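Local coordinates for protein probable transcriptional regulator (Pseudomonas aeruginosa PAO1, PDB 2GEN) that probably binds operator DNA through an N-terminal helix-turn-helix and regulates transcription as a dimeric member of the TetR family, at residues Ser90-Val95 and Gly159-Leu164; Ala61-Tyr66 and Arg103-Ser108; Asp163-Trp168 and Val175-Cys180. All coordinates share one frame; numbering follows the deposited sequence.

Contact 1. Residues Ser90-Val95 and Gly159-Leu164; sequences SYIDWV and GPAHDL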
# COMPACT_ATOMS: atom_id res chain seq x y z
N SER A 90 15.89 -6.98 0.32
CA SER A 90 15.52 -7.48 1.64
C SER A 90 14.01 -7.63 1.78
O SER A 90 13.52 -8.62 2.33
CB SER A 90 16.12 -6.61 2.76
OG SER A 90 17.51 -6.66 2.70
N TYR A 91 13.27 -6.65 1.25
CA TYR A 91 11.84 -6.69 1.37
C TYR A 91 11.25 -7.80 0.49
O TYR A 91 10.48 -8.63 0.98
CB TYR A 91 11.23 -5.33 1.02
CG TYR A 91 9.76 -5.40 1.15
CD1 TYR A 91 9.16 -5.55 2.42
CD2 TYR A 91 8.94 -5.39 0.01
CE1 TYR A 91 7.76 -5.65 2.55
CE2 TYR A 91 7.55 -5.50 0.13
CZ TYR A 91 6.97 -5.61 1.38
OH TYR A 91 5.61 -5.74 1.50
N ILE A 92 11.68 -7.86 -0.76
CA ILE A 92 11.14 -8.82 -1.73
C ILE A 92 11.46 -10.24 -1.22
O ILE A 92 10.58 -11.07 -1.11
CB ILE A 92 11.70 -8.56 -3.14
CG1 ILE A 92 11.11 -7.24 -3.69
CG2 ILE A 92 11.40 -9.80 -4.07
CD1 ILE A 92 9.62 -7.26 -3.87
N ASP A 93 12.71 -10.45 -0.83
CA ASP A 93 13.13 -11.80 -0.37
C ASP A 93 12.36 -12.22 0.86
O ASP A 93 11.96 -13.37 0.96
CB ASP A 93 14.61 -11.82 -0.09
CG ASP A 93 15.43 -11.68 -1.36
OD1 ASP A 93 14.84 -11.77 -2.48
OD2 ASP A 93 16.68 -11.51 -1.28
N TRP A 94 12.18 -11.29 1.82
CA TRP A 94 11.45 -11.59 3.04
C TRP A 94 9.97 -11.96 2.72
O TRP A 94 9.42 -12.94 3.28
CB TRP A 94 11.56 -10.42 4.05
CG TRP A 94 10.93 -10.81 5.38
CD1 TRP A 94 11.56 -11.45 6.46
CD2 TRP A 94 9.58 -10.62 5.75
NE1 TRP A 94 10.63 -11.64 7.47
CE2 TRP A 94 9.42 -11.14 7.07
CE3 TRP A 94 8.47 -10.06 5.11
CZ2 TRP A 94 8.18 -11.11 7.74
CZ3 TRP A 94 7.24 -10.01 5.80
CH2 TRP A 94 7.13 -10.54 7.09
N VAL A 95 9.35 -11.21 1.80
CA VAL A 95 7.97 -11.49 1.41
C VAL A 95 7.89 -12.88 0.74
O VAL A 95 7.00 -13.66 1.06
CB VAL A 95 7.44 -10.41 0.49
CG1 VAL A 95 6.13 -10.87 -0.22
CG2 VAL A 95 7.29 -9.09 1.27
N GLY A 159 8.43 1.94 -2.72
CA GLY A 159 7.03 1.97 -3.16
C GLY A 159 6.73 0.89 -4.22
O GLY A 159 5.74 0.19 -4.07
N PRO A 160 7.54 0.82 -5.29
CA PRO A 160 7.24 -0.25 -6.28
C PRO A 160 7.19 -1.67 -5.68
O PRO A 160 6.22 -2.43 -5.94
CB PRO A 160 8.34 -0.10 -7.32
CG PRO A 160 8.64 1.38 -7.32
CD PRO A 160 8.65 1.66 -5.80
N ALA A 161 8.19 -2.03 -4.89
CA ALA A 161 8.20 -3.32 -4.22
C ALA A 161 7.00 -3.50 -3.30
O ALA A 161 6.37 -4.53 -3.35
CB ALA A 161 9.55 -3.51 -3.42
N HIS A 162 6.66 -2.51 -2.45
CA HIS A 162 5.47 -2.60 -1.63
C HIS A 162 4.22 -2.82 -2.50
O HIS A 162 3.34 -3.66 -2.18
CB HIS A 162 5.29 -1.30 -0.82
CG HIS A 162 6.13 -1.21 0.41
ND1 HIS A 162 6.12 -0.09 1.23
CD2 HIS A 162 7.00 -2.09 0.98
CE1 HIS A 162 6.93 -0.29 2.26
NE2 HIS A 162 7.48 -1.50 2.14
N ASP A 163 4.13 -2.05 -3.58
CA ASP A 163 2.94 -2.10 -4.42
C ASP A 163 2.83 -3.46 -5.13
O ASP A 163 1.76 -4.08 -5.10
CB ASP A 163 2.96 -0.95 -5.42
CG ASP A 163 1.62 -0.75 -6.09
OD1 ASP A 163 0.68 -0.22 -5.42
OD2 ASP A 163 1.50 -1.14 -7.27
N LEU A 164 3.90 -3.91 -5.76
CA LEU A 164 3.89 -5.23 -6.44
C LEU A 164 3.62 -6.36 -5.44
O LEU A 164 2.82 -7.26 -5.72
CB LEU A 164 5.19 -5.46 -7.17
CG LEU A 164 5.22 -6.64 -8.18
CD1 LEU A 164 4.05 -6.53 -9.17
CD2 LEU A 164 6.53 -6.67 -8.94
O HOH W 1 3.37 -4.00 0.53
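The phenol OH of Tyr-91 and the carbonyl O of His-162 are joined through one water: it donates to His-162 O at 2.7 Å and lies 3.0 Å from Tyr-91 OH. No direct hydrogen bond crosses between 90-95 and 159-164, so this bridge is the polar link of an otherwise apolar and aromatic interface. With CG anti to the backbone N (chi1 180°), the Tyr-91 ring is pointed at helix 150-169. There the imidazole of His-162 turns its CD2 edge to one face of the phenol in an edge-to-face pair, the planes at 72° and His-162 CD2 3.5 Å from Tyr-91 CZ. Val-95 CG2 lies over the opposite face, so the ring is clasped between a neighbour one turn along its own helix and a partner across the contact. Nearer the Tyr-91 backbone, Ala-161 CB touches two side chains, 3.8 Å from Ile-92 CD1 and 4.0 Å from Tyr-91 CD2. The ND1 of His-162 is hydrogen-bonded to Asp-163 of the second subunit, which ties the imidazole to the dimer interface. The short segments run nearly parallel, at 17°, their axes approaching to 10.1 Å at the closest, an arrangement that belongs to the all-helical C-terminal domain of TetR-family regulators, here joining the domain core to its dimerisation surface.

Contact 2. Residues Ala61-Tyr66 and Arg103-Ser108; sequences AGIGQY and RFILHS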
# COMPACT_ATOMS: atom_id res chain seq x y z
N ALA A 61 7.35 -8.48 15.48
CA ALA A 61 8.41 -9.41 15.05
C ALA A 61 8.62 -9.40 13.54
O ALA A 61 9.77 -9.52 13.08
CB ALA A 61 8.11 -10.81 15.51
N GLY A 62 7.53 -9.26 12.78
CA GLY A 62 7.61 -9.24 11.33
C GLY A 62 8.33 -8.01 10.81
O GLY A 62 9.25 -8.12 10.00
N ILE A 63 7.93 -6.82 11.27
CA ILE A 63 8.71 -5.63 10.89
C ILE A 63 10.14 -5.70 11.44
O ILE A 63 11.08 -5.24 10.77
CB ILE A 63 7.99 -4.27 11.21
CG1 ILE A 63 7.78 -4.10 12.73
CG2 ILE A 63 6.68 -4.20 10.44
CD1 ILE A 63 7.31 -2.66 13.13
N GLY A 64 10.33 -6.31 12.61
CA GLY A 64 11.66 -6.48 13.21
C GLY A 64 12.58 -7.32 12.30
O GLY A 64 13.80 -7.11 12.28
N GLN A 65 11.99 -8.26 11.55
CA GLN A 65 12.84 -9.13 10.71
C GLN A 65 13.40 -8.38 9.52
O GLN A 65 14.60 -8.53 9.16
CB GLN A 65 12.11 -10.41 10.25
CG GLN A 65 11.98 -11.40 11.38
CD GLN A 65 11.78 -12.83 10.87
OE1 GLN A 65 11.58 -13.07 9.68
NE2 GLN A 65 11.81 -13.78 11.81
N TYR A 66 12.56 -7.54 8.92
CA TYR A 66 13.06 -6.66 7.87
C TYR A 66 14.17 -5.74 8.39
O TYR A 66 15.23 -5.64 7.77
CB TYR A 66 11.91 -5.92 7.18
CG TYR A 66 12.36 -4.95 6.11
CD1 TYR A 66 12.87 -5.39 4.87
CD2 TYR A 66 12.26 -3.58 6.33
CE1 TYR A 66 13.30 -4.48 3.90
CE2 TYR A 66 12.66 -2.65 5.34
CZ TYR A 66 13.18 -3.09 4.12
OH TYR A 66 13.57 -2.19 3.14
N ARG A 103 1.36 -10.83 4.23
CA ARG A 103 -0.07 -10.52 4.14
C ARG A 103 -0.56 -9.98 5.48
O ARG A 103 -1.27 -8.97 5.53
CB ARG A 103 -0.84 -11.76 3.73
CG ARG A 103 -2.10 -11.45 3.00
CD ARG A 103 -2.75 -12.76 2.55
NE ARG A 103 -2.11 -13.25 1.33
CZ ARG A 103 -1.29 -14.29 1.26
NH1 ARG A 103 -0.99 -14.98 2.34
NH2 ARG A 103 -0.75 -14.64 0.08
N PHE A 104 -0.17 -10.65 6.56
CA PHE A 104 -0.62 -10.30 7.89
C PHE A 104 -0.17 -8.87 8.21
O PHE A 104 -0.98 -8.04 8.65
CB PHE A 104 -0.07 -11.27 8.93
CG PHE A 104 -0.35 -10.87 10.35
CD1 PHE A 104 -1.60 -11.17 10.94
CD2 PHE A 104 0.62 -10.21 11.11
CE1 PHE A 104 -1.88 -10.79 12.25
CE2 PHE A 104 0.36 -9.83 12.44
CZ PHE A 104 -0.92 -10.13 13.01
N ILE A 105 1.10 -8.57 7.97
CA ILE A 105 1.64 -7.24 8.25
C ILE A 105 0.90 -6.16 7.45
O ILE A 105 0.59 -5.11 7.99
CB ILE A 105 3.17 -7.15 7.93
CG1 ILE A 105 3.97 -7.93 8.98
CG2 ILE A 105 3.65 -5.67 7.92
CD1 ILE A 105 5.42 -8.06 8.62
N LEU A 106 0.62 -6.43 6.18
CA LEU A 106 -0.01 -5.46 5.29
C LEU A 106 -1.45 -5.15 5.70
O LEU A 106 -1.99 -4.12 5.31
CB LEU A 106 0.04 -5.94 3.82
CG LEU A 106 1.41 -5.94 3.15
CD1 LEU A 106 1.25 -6.41 1.72
CD2 LEU A 106 2.04 -4.54 3.22
N HIS A 107 -2.06 -6.03 6.50
CA HIS A 107 -3.46 -5.81 6.88
C HIS A 107 -3.68 -5.48 8.35
O HIS A 107 -4.82 -5.22 8.77
CB HIS A 107 -4.31 -7.00 6.42
CG HIS A 107 -4.31 -7.18 4.94
ND1 HIS A 107 -4.17 -8.41 4.33
CD2 HIS A 107 -4.43 -6.28 3.93
CE1 HIS A 107 -4.22 -8.26 3.02
NE2 HIS A 107 -4.38 -6.98 2.75
N SER A 108 -2.60 -5.42 9.13
CA SER A 108 -2.74 -5.37 10.59
C SER A 108 -2.22 -4.12 11.32
O SER A 108 -2.34 -4.03 12.54
CB SER A 108 -2.09 -6.62 11.22
OG SER A 108 -2.70 -7.79 10.72
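Gly-62 receives the end of Ile-105: CD1 of the isoleucine stands 3.6 Å from Gly-62 C and 3.7 Å from Gly-62 CA, so a methyl group rests directly on helix backbone. The CA atoms of these two residues are 7.0 Å apart, the nearest such pair between 61-66 and 103-108, and the absence of a side chain on Gly-62 is what lets the methyl descend this far. Ile-105 gets there as an extended chain, CD1 continuing anti from CA (chi2 171°), and its CA-CB bond already points at the opposing helix. Ile-105 CD1 also lies 3.9 Å from Ile-63 N, while the two beta-branches meet more loosely, Ile-63 CG2 to Ile-105 CG2 at 4.2 Å. The contact joins helix 51-76, which in TetR-family proteins leads from the DNA-binding domain into the C-terminal domain, to helix 99-114 of the latter. Beyond Ile-63, the side chains of Gln-65 and Tyr-66 serve helix 80-97 instead, where Gln-65 OE1 accepts from Trp-94 NE1 and Tyr-66 OH is hydrogen-bonded to Leu-87 O. On the facing helix, Phe-104 O accepts from Ser-108 OG at 2.7 Å and from His-107 N, the two donors arriving from opposite faces of the carbonyl plane. The serine donor is tilted 33° from that plane, and Ser-108 OG also lies over one face of the Phe-104 ring, offset toward its rim.

Contact 3. Residues Asp163-Trp168 and Val175-Cys180; sequences DLARQW and VALADC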
# COMPACT_ATOMS: atom_id res chain seq x y z
N ASP A 163 4.13 -2.05 -3.58
CA ASP A 163 2.94 -2.10 -4.42
C ASP A 163 2.83 -3.46 -5.13
O ASP A 163 1.76 -4.08 -5.10
CB ASP A 163 2.96 -0.95 -5.42
CG ASP A 163 1.62 -0.75 -6.09
OD1 ASP A 163 0.68 -0.22 -5.42
OD2 ASP A 163 1.50 -1.14 -7.27
N LEU A 164 3.90 -3.91 -5.76
CA LEU A 164 3.89 -5.23 -6.44
C LEU A 164 3.62 -6.36 -5.44
O LEU A 164 2.82 -7.26 -5.72
CB LEU A 164 5.19 -5.46 -7.17
CG LEU A 164 5.22 -6.64 -8.18
CD1 LEU A 164 4.05 -6.53 -9.17
CD2 LEU A 164 6.53 -6.67 -8.94
N ALA A 165 4.25 -6.30 -4.26
CA ALA A 165 4.02 -7.32 -3.24
C ALA A 165 2.55 -7.40 -2.84
O ALA A 165 1.97 -8.49 -2.78
CB ALA A 165 4.88 -7.05 -2.02
N ARG A 166 1.94 -6.24 -2.59
CA ARG A 166 0.51 -6.15 -2.28
C ARG A 166 -0.35 -6.86 -3.38
O ARG A 166 -1.18 -7.74 -3.07
CB ARG A 166 0.12 -4.67 -2.09
CG ARG A 166 -1.15 -4.42 -1.34
CD ARG A 166 -1.38 -2.90 -1.03
NE ARG A 166 -0.71 -2.36 0.16
CZ ARG A 166 -1.17 -2.46 1.42
NH1 ARG A 166 -2.29 -3.12 1.69
NH2 ARG A 166 -0.48 -1.92 2.42
N GLN A 167 -0.11 -6.52 -4.65
CA GLN A 167 -0.87 -7.10 -5.77
C GLN A 167 -0.62 -8.59 -5.90
O GLN A 167 -1.55 -9.37 -6.13
CB GLN A 167 -0.47 -6.41 -7.07
CG GLN A 167 -0.76 -4.88 -7.05
CD GLN A 167 -2.23 -4.59 -6.78
OE1 GLN A 167 -2.59 -4.11 -5.71
NE2 GLN A 167 -3.08 -4.92 -7.75
N TRP A 168 0.65 -8.97 -5.77
CA TRP A 168 1.04 -10.38 -5.88
C TRP A 168 0.39 -11.25 -4.81
O TRP A 168 -0.15 -12.33 -5.11
CB TRP A 168 2.56 -10.49 -5.83
CG TRP A 168 3.05 -11.91 -5.89
CD1 TRP A 168 3.06 -12.75 -6.98
CD2 TRP A 168 3.65 -12.65 -4.81
NE1 TRP A 168 3.61 -13.96 -6.64
CE2 TRP A 168 3.98 -13.93 -5.31
CE3 TRP A 168 3.93 -12.36 -3.47
CZ2 TRP A 168 4.57 -14.92 -4.50
CZ3 TRP A 168 4.54 -13.34 -2.66
CH2 TRP A 168 4.85 -14.60 -3.18
N VAL A 175 2.81 -11.98 -12.79
CA VAL A 175 4.25 -12.25 -12.61
C VAL A 175 4.57 -12.91 -11.27
O VAL A 175 3.81 -12.77 -10.33
CB VAL A 175 5.15 -10.97 -12.75
CG1 VAL A 175 5.78 -10.90 -14.12
CG2 VAL A 175 4.41 -9.71 -12.41
N ALA A 176 5.68 -13.66 -11.22
CA ALA A 176 6.17 -14.19 -9.95
C ALA A 176 6.94 -13.04 -9.28
O ALA A 176 7.81 -12.44 -9.92
CB ALA A 176 7.07 -15.38 -10.18
N LEU A 177 6.59 -12.71 -8.04
CA LEU A 177 7.34 -11.66 -7.30
C LEU A 177 8.86 -11.84 -7.33
O LEU A 177 9.56 -10.85 -7.60
CB LEU A 177 6.84 -11.49 -5.85
CG LEU A 177 7.41 -10.28 -5.08
CD1 LEU A 177 7.07 -8.95 -5.75
CD2 LEU A 177 6.94 -10.27 -3.62
N ALA A 178 9.38 -13.06 -7.09
CA ALA A 178 10.82 -13.33 -7.18
C ALA A 178 11.39 -13.00 -8.55
O ALA A 178 12.53 -12.59 -8.64
CB ALA A 178 11.16 -14.80 -6.79
N ASP A 179 10.59 -13.15 -9.62
CA ASP A 179 11.08 -12.86 -10.97
C ASP A 179 11.21 -11.36 -11.23
O ASP A 179 11.71 -10.97 -12.26
CB ASP A 179 10.16 -13.46 -12.07
CG ASP A 179 10.37 -14.97 -12.29
OD1 ASP A 179 11.41 -15.52 -11.86
OD2 ASP A 179 9.46 -15.59 -12.94
N CYS A 180 10.73 -10.51 -10.32
CA CYS A 180 10.88 -9.06 -10.52
C CYS A 180 11.90 -8.48 -9.53
O CYS A 180 12.09 -7.27 -9.50
CB CYS A 180 9.56 -8.36 -10.28
SG CYS A 180 8.27 -8.93 -11.44
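Leu-177 CB sits over the five-membered ring of Trp-168, 3.7 Å from its centroid and 17° off the normal, a CH-pi interaction. The two side chains cross at about a right angle, and Leu-177 CD2 continues onto the six-membered part, 3.7 Å from Trp-168 CE3. Trp-168 CG is anti to its own N (chi1 178°), which carries the indole outward from the helix to meet the returning chain. Apolar contacts between aliphatic groups make up the second set. The Leu-164 and Leu-177 side chains overlap alongside one another, running in opposing directions, with Leu-164 CG to Leu-177 CD1 at 3.8 Å, and Ala-165 CB adds a more distant touch on Leu-177 CD2 at 4.1 Å. The CD2 methyl of Leu-164 lies 3.7 Å from Cys-180 CB, at the N-cap position of helix 181-192. Polar atoms approach the indole without bonding across the contact: Leu-177 N lies over its face, 3.5 Å from Trp-168 NE1, and Val-175 O is 3.4 Å from Trp-168 CD1 in an oblique position. That carbonyl is instead hydrogen-bonded to Thr-173 OG1, within the loop linking the two helices. With no hydrogen bond between 163-168 and 175-180, the two segments are held to each other by apolar and CH-pi contact, most of it through Leu-177, which has the largest buried area here.

Overall arrangement
Contacts 1 and 3 share helix 150-169 and lie about 7 Å apart between centres; Leu-177 meets Ile-92 and Val-95, so the loop anchor and the parallel helix pair form one continuous apolar cluster. Contact 1 is buried, whereas contact 3, its centre about 15 Å from that of the chain, is partly buried. Both touch the second subunit. Contact 2, also partly buried although its centre is about 5 Å from the chain's, has no touch from the other chain and joins different helices, yet it meets contact 1 through Trp-94 on Ile-105 and Tyr-66 on Tyr-91. The chemistry differs: a water bridge and ring pair in contact 1, aliphatic groups against backbone in contact 2, and leucine against indole in contact 3.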